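Local coordinates for protein dehydrogenase (PDB 3Q2I) that probably oxidises the 3-hydroxyl of UDP-N-acetylglucosaminuronic acid with NAD, a step toward the bacterial sugar 2,3-diacetamido-2,3-dideoxy-D-mannuronic acid, at residues L144-A147 and M148-K151. Sequence-based numbering, arbitrary orientation.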
loop_
_atom_site.group_PDB
_atom_site.type_symbol
_atom_site.label_atom_id
_atom_site.label_comp_id
_atom_site.label_asym_id
_atom_site.label_seq_id
_atom_site.Cartn_x
_atom_site.Cartn_y
_atom_site.Cartn_z
ATOM N N LEU A 144 -2.325 23.020 34.897
ATOM C CA LEU A 144 -1.617 22.348 33.817
ATOM C C LEU A 144 -1.454 23.302 32.642
ATOM O O LEU A 144 -0.353 23.441 32.106
ATOM C CB LEU A 144 -2.423 21.129 33.325
ATOM C CG LEU A 144 -2.175 19.798 34.026
ATOM C CD1 LEU A 144 -3.129 18.733 33.509
ATOM C CD2 LEU A 144 -0.715 19.374 33.919
ATOM N N LYS A 145 -2.544 23.927 32.209
ATOM C CA LYS A 145 -2.416 24.832 31.072
ATOM C C LYS A 145 -1.408 25.962 31.341
ATOM O O LYS A 145 -0.578 26.323 30.492
ATOM C CB LYS A 145 -3.777 25.389 30.656
ATOM C CG LYS A 145 -3.701 26.337 29.454
ATOM C CD LYS A 145 -3.344 25.643 28.120
ATOM C CE LYS A 145 -3.481 26.601 26.920
ATOM N NZ LYS A 145 -3.083 26.011 25.601
ATOM N N ARG A 146 -1.503 26.535 32.537
ATOM C CA ARG A 146 -0.548 27.560 32.930
ATOM C C ARG A 146 0.895 27.061 32.918
ATOM O O ARG A 146 1.808 27.738 32.417
ATOM C CB ARG A 146 -0.978 28.167 34.272
ATOM C CG ARG A 146 -2.134 29.127 34.108
ATOM C CD ARG A 146 -2.788 29.532 35.441
ATOM N NE ARG A 146 -1.831 30.109 36.389
ATOM C CZ ARG A 146 -1.963 30.058 37.713
ATOM N NH1 ARG A 146 -3.011 29.464 38.267
ATOM N NH2 ARG A 146 -1.037 30.596 38.497
ATOM N N ALA A 147 1.119 25.854 33.438
ATOM C CA ALA A 147 2.465 25.307 33.411
ATOM C C ALA A 147 2.969 25.185 31.981
ATOM O O ALA A 147 4.119 25.482 31.711
ATOM C CB ALA A 147 2.541 23.973 34.167
ATOM N N MET A 148 2.095 24.754 31.075
ATOM C CA MET A 148 2.428 24.627 29.660
ATOM C C MET A 148 2.766 25.993 29.073
ATOM O O MET A 148 3.814 26.148 28.457
ATOM C CB MET A 148 1.262 24.043 28.862
ATOM C CG MET A 148 1.216 22.539 28.860
ATOM S SD MET A 148 2.833 21.802 28.522
ATOM C CE MET A 148 2.533 20.222 29.247
ATOM N N GLN A 149 1.875 26.969 29.249
ATOM C CA GLN A 149 2.135 28.336 28.741
ATOM C C GLN A 149 3.454 28.936 29.235
ATOM O O GLN A 149 4.120 29.675 28.511
ATOM C CB GLN A 149 0.972 29.276 29.091
ATOM C CG GLN A 149 -0.293 28.992 28.285
ATOM C CD GLN A 149 -1.559 29.573 28.906
ATOM O OE1 GLN A 149 -1.564 30.018 30.054
ATOM N NE2 GLN A 149 -2.628 29.604 28.131
ATOM N N GLU A 150 3.838 28.638 30.469
ATOM C CA GLU A 150 5.110 29.118 30.998
ATOM C C GLU A 150 6.324 28.307 30.541
ATOM O O GLU A 150 7.444 28.644 30.895
ATOM C CB GLU A 150 5.060 29.151 32.526
ATOM C CG GLU A 150 3.853 29.869 33.069
ATOM C CD GLU A 150 4.246 31.241 33.554
ATOM O OE1 GLU A 150 4.303 31.426 34.793
ATOM O OE2 GLU A 150 4.569 32.088 32.687
ATOM N N LYS A 151 6.105 27.235 29.783
ATOM C CA LYS A 151 7.178 26.309 29.389
ATOM C C LYS A 151 7.888 25.631 30.558
ATOM O O LYS A 151 9.087 25.374 30.505
ATOM C CB LYS A 151 8.178 27.006 28.462
ATOM C CG LYS A 151 7.494 28.006 27.557
ATOM C CD LYS A 151 8.396 28.511 26.441
ATOM C CE LYS A 151 7.563 28.813 25.197
ATOM N NZ LYS A 151 8.214 28.251 23.967
#
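K145 and Q149, one helical turn apart, set their side chains across each other at about a right angle. The lysine does the touching with its methylenes, laid over one face of the amide: CE of K145 comes obliquely from above the plane to 3.3 Å from NE2 of Q149, and its CG, over the middle of the group, lies 3.7 Å from the same nitrogen. What brings the lysine there is its first torsion, which puts CG anti to the backbone N (chi1 -179°), followed by a bend at chi2. Its ammonium runs past the amide to W201 of helix 193-203, where NZ bonds the carbonyl oxygen and makes a cation-pi contact with the indole. At the other end of the amide, but on the same side of its plane as the lysine, CG of R146 lies a loose 4.2 Å from OE1 of Q149, with the guanidinium and amide planes turned 49° apart; the arginine's charge is met by a salt bridge to E288.

All this decorates the last turns of helix 139-149, which packs on the mixed sheet of the C-terminal domain. Three i to i+4 backbone bonds carry it to its end, the straightest from N of Q149 to O of K145 at 2.8 Å. A Schellman motif then closes the helix: K151 takes a positive phi, and its N bonds O of M148 at 2.9 Å. E150 lays CG against O of R146 at 3.0 Å, then turns its carboxylate away from that turn. M148 leaves from another face of the helix, its CB 3.4 Å from O of K145, and its chain, bent at chi2, reaches I257 of the sheet and I203. L144, buried, joins it on the side facing the sheet, resting on I255, I257, V264 and V266.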